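Long-range contact in uncharacterized metal-dependent hydrolase (Pyrococcus horikoshii, PDB 3IGH), which is of unknown substrate but, as a member of the amidohydrolase family, probably hydrolyses carbon-nitrogen bonds other than peptide bonds with the help of metal: residues V261-L275 with S287-T301. Numbering follows the deposited sequence.
Sequences VKLFTDGSLGARTAL and SGQLVMEREELIRIT. With SO4 (sulfate ion), chain B; SO4 (sulfate ion), chain Q; SO4 (sulfate ion), chain R.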
# COMPACT_ATOMS: atom_id res chain seq x y z
N VAL A 261 13.45 6.85 0.87
CA VAL A 261 14.38 7.00 -0.25
C VAL A 261 15.80 6.81 0.30
O VAL A 261 16.08 7.14 1.46
CB VAL A 261 14.24 8.40 -0.95
CG1 VAL A 261 14.64 9.54 -0.01
CG2 VAL A 261 15.04 8.47 -2.26
N LYS A 262 16.70 6.30 -0.55
CA LYS A 262 18.09 6.13 -0.18
C LYS A 262 18.99 7.08 -0.99
O LYS A 262 18.93 7.11 -2.21
CB LYS A 262 18.51 4.66 -0.36
CG LYS A 262 20.00 4.37 -0.21
CD LYS A 262 20.54 4.73 1.17
CE LYS A 262 22.04 4.49 1.24
NZ LYS A 262 22.41 3.06 1.09
N LEU A 263 19.80 7.85 -0.27
CA LEU A 263 20.75 8.80 -0.85
C LEU A 263 22.19 8.50 -0.45
O LEU A 263 22.44 7.82 0.54
CB LEU A 263 20.42 10.23 -0.39
CG LEU A 263 18.98 10.70 -0.63
CD1 LEU A 263 18.74 12.04 0.04
CD2 LEU A 263 18.73 10.78 -2.11
N PHE A 264 23.13 9.08 -1.20
CA PHE A 264 24.57 8.87 -0.99
C PHE A 264 25.28 10.22 -0.88
O PHE A 264 25.01 11.13 -1.65
CB PHE A 264 25.17 8.12 -2.19
CG PHE A 264 24.67 6.72 -2.34
CD1 PHE A 264 25.36 5.65 -1.77
CD2 PHE A 264 23.50 6.47 -3.07
CE1 PHE A 264 24.89 4.35 -1.91
CE2 PHE A 264 23.02 5.16 -3.21
CZ PHE A 264 23.72 4.10 -2.63
N THR A 265 26.17 10.34 0.09
CA THR A 265 27.10 11.47 0.13
C THR A 265 28.45 11.09 -0.47
O THR A 265 29.03 11.87 -1.21
CB THR A 265 27.33 12.02 1.54
OG1 THR A 265 27.72 10.94 2.41
CG2 THR A 265 26.08 12.69 2.07
N ASP A 266 28.96 9.89 -0.13
CA ASP A 266 30.32 9.50 -0.53
C ASP A 266 30.46 8.04 -0.97
O ASP A 266 29.47 7.32 -1.12
CB ASP A 266 31.35 9.86 0.55
CG ASP A 266 31.22 9.02 1.82
OD1 ASP A 266 30.19 8.35 2.04
OD2 ASP A 266 32.15 9.08 2.65
N GLY A 267 31.70 7.61 -1.20
CA GLY A 267 31.95 6.22 -1.58
C GLY A 267 32.38 5.41 -0.37
O GLY A 267 31.81 5.55 0.72
N SER A 268 33.43 4.62 -0.55
CA SER A 268 33.88 3.70 0.50
C SER A 268 35.35 3.89 0.85
O SER A 268 36.12 4.42 0.05
CB SER A 268 33.62 2.25 0.05
OG SER A 268 34.38 1.94 -1.12
N LEU A 269 35.73 3.44 2.04
CA LEU A 269 37.13 3.52 2.47
C LEU A 269 38.05 2.62 1.68
O LEU A 269 39.19 2.99 1.44
CB LEU A 269 37.27 3.25 3.97
CG LEU A 269 36.71 4.37 4.84
CD1 LEU A 269 36.45 3.84 6.23
CD2 LEU A 269 37.63 5.61 4.86
N GLY A 270 37.55 1.46 1.26
CA GLY A 270 38.33 0.51 0.45
C GLY A 270 38.85 1.10 -0.83
O GLY A 270 40.04 0.98 -1.14
N ALA A 271 37.97 1.77 -1.56
CA ALA A 271 38.30 2.39 -2.84
C ALA A 271 38.87 3.80 -2.66
O ALA A 271 39.24 4.44 -3.65
CB ALA A 271 37.06 2.42 -3.74
N ARG A 272 38.95 4.26 -1.41
CA ARG A 272 39.36 5.63 -1.05
C ARG A 272 38.45 6.71 -1.65
O ARG A 272 38.90 7.79 -2.01
CB ARG A 272 40.85 5.91 -1.36
CG ARG A 272 41.83 4.88 -0.76
CD ARG A 272 43.28 5.34 -0.89
NE ARG A 272 44.23 4.34 -0.39
CZ ARG A 272 44.68 3.30 -1.09
NH1 ARG A 272 44.26 3.10 -2.33
NH2 ARG A 272 45.54 2.45 -0.54
N THR A 273 37.16 6.39 -1.72
CA THR A 273 36.17 7.32 -2.25
C THR A 273 35.27 7.89 -1.16
O THR A 273 34.46 8.79 -1.41
CB THR A 273 35.34 6.67 -3.38
OG1 THR A 273 34.87 5.39 -2.96
CG2 THR A 273 36.19 6.50 -4.63
N ALA A 274 35.44 7.38 0.07
CA ALA A 274 34.79 7.94 1.24
C ALA A 274 35.41 9.31 1.52
O ALA A 274 36.62 9.48 1.42
CB ALA A 274 34.94 7.02 2.45
N LEU A 275 34.56 10.27 1.88
CA LEU A 275 34.98 11.67 1.98
C LEU A 275 35.48 12.04 3.37
O LEU A 275 34.70 12.09 4.32
CB LEU A 275 33.84 12.60 1.54
CG LEU A 275 34.17 14.10 1.43
CD1 LEU A 275 35.18 14.35 0.31
CD2 LEU A 275 32.89 14.87 1.18
N SER A 287 41.32 12.86 -0.81
CA SER A 287 40.49 12.95 0.39
C SER A 287 39.12 12.30 0.18
O SER A 287 38.23 12.41 1.03
CB SER A 287 40.31 14.40 0.82
OG SER A 287 41.53 14.96 1.25
N GLY A 288 38.95 11.63 -0.95
CA GLY A 288 37.72 10.91 -1.25
C GLY A 288 36.86 11.69 -2.22
O GLY A 288 37.32 12.63 -2.85
N GLN A 289 35.59 11.32 -2.31
CA GLN A 289 34.75 11.83 -3.38
C GLN A 289 33.30 12.01 -2.96
O GLN A 289 32.62 11.04 -2.57
CB GLN A 289 34.87 10.88 -4.57
CG GLN A 289 34.13 11.28 -5.81
CD GLN A 289 34.21 10.21 -6.88
OE1 GLN A 289 33.24 9.50 -7.13
NE2 GLN A 289 35.38 10.08 -7.49
N LEU A 290 32.84 13.25 -3.02
CA LEU A 290 31.44 13.60 -2.79
C LEU A 290 30.62 13.21 -4.00
O LEU A 290 30.92 13.61 -5.13
CB LEU A 290 31.31 15.10 -2.50
CG LEU A 290 29.95 15.66 -2.08
CD1 LEU A 290 29.53 15.19 -0.69
CD2 LEU A 290 29.96 17.18 -2.15
N VAL A 291 29.59 12.40 -3.76
CA VAL A 291 28.75 11.82 -4.81
C VAL A 291 27.66 12.80 -5.26
O VAL A 291 27.34 12.89 -6.45
CB VAL A 291 28.10 10.47 -4.30
CG1 VAL A 291 27.03 9.96 -5.26
CG2 VAL A 291 29.17 9.41 -4.12
N MET A 292 27.10 13.54 -4.31
CA MET A 292 26.00 14.46 -4.57
C MET A 292 26.22 15.67 -3.66
O MET A 292 26.61 15.50 -2.51
CB MET A 292 24.66 13.78 -4.24
CG MET A 292 23.42 14.49 -4.76
SD MET A 292 21.87 13.54 -4.56
CE MET A 292 21.87 12.60 -6.07
N GLU A 293 25.95 16.87 -4.18
CA GLU A 293 26.08 18.11 -3.40
C GLU A 293 24.88 18.33 -2.50
O GLU A 293 23.82 17.74 -2.73
CB GLU A 293 26.22 19.30 -4.34
CG GLU A 293 27.45 19.26 -5.24
CD GLU A 293 28.72 19.80 -4.59
OE1 GLU A 293 29.77 19.73 -5.24
OE2 GLU A 293 28.67 20.30 -3.44
N ARG A 294 25.05 19.18 -1.49
CA ARG A 294 24.00 19.45 -0.50
C ARG A 294 22.68 19.87 -1.12
O ARG A 294 21.64 19.33 -0.75
CB ARG A 294 24.43 20.50 0.53
CG ARG A 294 25.42 20.03 1.57
CD ARG A 294 26.03 21.23 2.28
NE ARG A 294 27.06 20.88 3.27
CZ ARG A 294 28.34 20.64 2.98
NH1 ARG A 294 29.19 20.35 3.95
NH2 ARG A 294 28.78 20.70 1.73
N GLU A 295 22.71 20.81 -2.08
CA GLU A 295 21.47 21.32 -2.69
C GLU A 295 20.60 20.20 -3.28
O GLU A 295 19.39 20.15 -3.03
CB GLU A 295 21.75 22.39 -3.76
CG GLU A 295 20.47 22.98 -4.39
CD GLU A 295 20.67 24.32 -5.10
OE1 GLU A 295 19.70 24.80 -5.72
OE2 GLU A 295 21.78 24.90 -5.03
N GLU A 296 21.23 19.28 -4.02
CA GLU A 296 20.51 18.16 -4.61
C GLU A 296 20.03 17.16 -3.55
O GLU A 296 18.92 16.64 -3.64
CB GLU A 296 21.33 17.45 -5.68
CG GLU A 296 20.48 16.54 -6.57
CD GLU A 296 21.27 15.76 -7.61
OE1 GLU A 296 22.49 16.01 -7.77
OE2 GLU A 296 20.66 14.89 -8.27
N LEU A 297 20.87 16.91 -2.54
CA LEU A 297 20.48 16.04 -1.43
C LEU A 297 19.28 16.61 -0.67
O LEU A 297 18.37 15.86 -0.30
CB LEU A 297 21.65 15.80 -0.48
CG LEU A 297 22.81 14.93 -0.97
CD1 LEU A 297 24.05 15.25 -0.14
CD2 LEU A 297 22.47 13.44 -0.84
N ILE A 298 19.27 17.93 -0.45
CA ILE A 298 18.17 18.61 0.23
C ILE A 298 16.89 18.54 -0.60
O ILE A 298 15.82 18.28 -0.05
CB ILE A 298 18.53 20.08 0.55
CG1 ILE A 298 19.60 20.10 1.64
CG2 ILE A 298 17.31 20.90 1.06
CD1 ILE A 298 20.53 21.26 1.53
N ARG A 299 17.02 18.76 -1.91
CA ARG A 299 15.87 18.69 -2.81
C ARG A 299 15.18 17.32 -2.79
O ARG A 299 13.95 17.22 -2.71
CB ARG A 299 16.30 19.05 -4.24
CG ARG A 299 15.18 19.00 -5.26
CD ARG A 299 15.69 19.34 -6.65
NE ARG A 299 15.77 20.78 -6.84
CZ ARG A 299 14.92 21.50 -7.56
NH1 ARG A 299 15.09 22.81 -7.65
NH2 ARG A 299 13.90 20.93 -8.19
N ILE A 300 15.98 16.26 -2.84
CA ILE A 300 15.42 14.90 -2.80
C ILE A 300 14.79 14.60 -1.42
O ILE A 300 13.69 14.03 -1.35
CB ILE A 300 16.45 13.83 -3.25
CG1 ILE A 300 16.95 14.13 -4.67
CG2 ILE A 300 15.80 12.44 -3.25
CD1 ILE A 300 18.18 13.33 -5.10
N THR A 301 15.48 15.00 -0.36
CA THR A 301 14.98 14.88 1.00
C THR A 301 13.60 15.55 1.14
O THR A 301 12.67 14.96 1.68
CB THR A 301 15.99 15.47 2.02
OG1 THR A 301 17.21 14.72 1.97
CG2 THR A 301 15.44 15.43 3.45
S SO4 B . 25.46 1.13 0.59
O1 SO4 B . 24.27 0.36 0.30
O2 SO4 B . 26.41 0.28 1.28
O3 SO4 B . 26.06 1.56 -0.67
O4 SO4 B . 25.10 2.27 1.44
S SO4 Q . 25.74 23.53 -2.52
O1 SO4 Q . 25.04 22.37 -3.05
O2 SO4 Q . 26.66 24.02 -3.54
O3 SO4 Q . 24.78 24.60 -2.24
O4 SO4 Q . 26.48 23.19 -1.31
S SO4 R . 11.53 18.38 -8.82
O1 SO4 R . 12.82 17.72 -8.64
O2 SO4 R . 11.72 19.62 -9.56
O3 SO4 R . 10.64 17.50 -9.58
O4 SO4 R . 10.94 18.67 -7.52
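Leu263 points from strand 261-264 into the helix 294-301 and carries the tight end of this contact. Its two methyls divide the work. CD2 lies 3.6 Å from CG2 of Ile300, while CD1 lies 3.6 Å from OG1 of Thr301, the two side chains crossing at about a right angle. Leu297 packs against the base of the same side chain, its CD2 3.8 Å from CB of Leu263. With CG opposite the carbonyl carbon (chi1 -70°), Leu297 also brings CD1 over CG2 of Thr265. Val261 adds a longer touch on Ile300. Pro237 and Leu240 of helix 237-246 cover the same apolar patch. Cutting Leu263 back to an alanine would remove both methyls, which is likely to open a gap beside Ile300 and Thr301. Thr301 OG1 donates to Leu297 O, so this hydroxyl is satisfied within the helix.

Beyond the strand, backbone bonds take over. Val291 N gives an almost straight bond to Thr265 O (2.7 Å, 178°), coming from above the carbonyl plane. Gln289 N binds Thr273 O (2.9 Å) less straight, at 143°. Gly267 N reaches that oxygen from the opposite face. Asp266 OD2 takes Leu275 N on its anti lone pair (2.8 Å), and Gly317 N also binds this oxygen. Gly288 passes close to Ala274 O, where a side chain would clash.

At this end the backbones lie close, but the side chains are more open to solvent and pack sparsely. Gln289 and Val291 are exposed, and Val291 CG1 brushes CB of Phe264 at 4.0 Å. On the other side of the strand, Lys262 NZ binds a sulfate that His67, His314 and His339 also hold. Strand, long loop and antiparallel helix, with 310-315 as the next parallel strand, form a beta-alpha unit of the TIM-barrel fold of amidohydrolases.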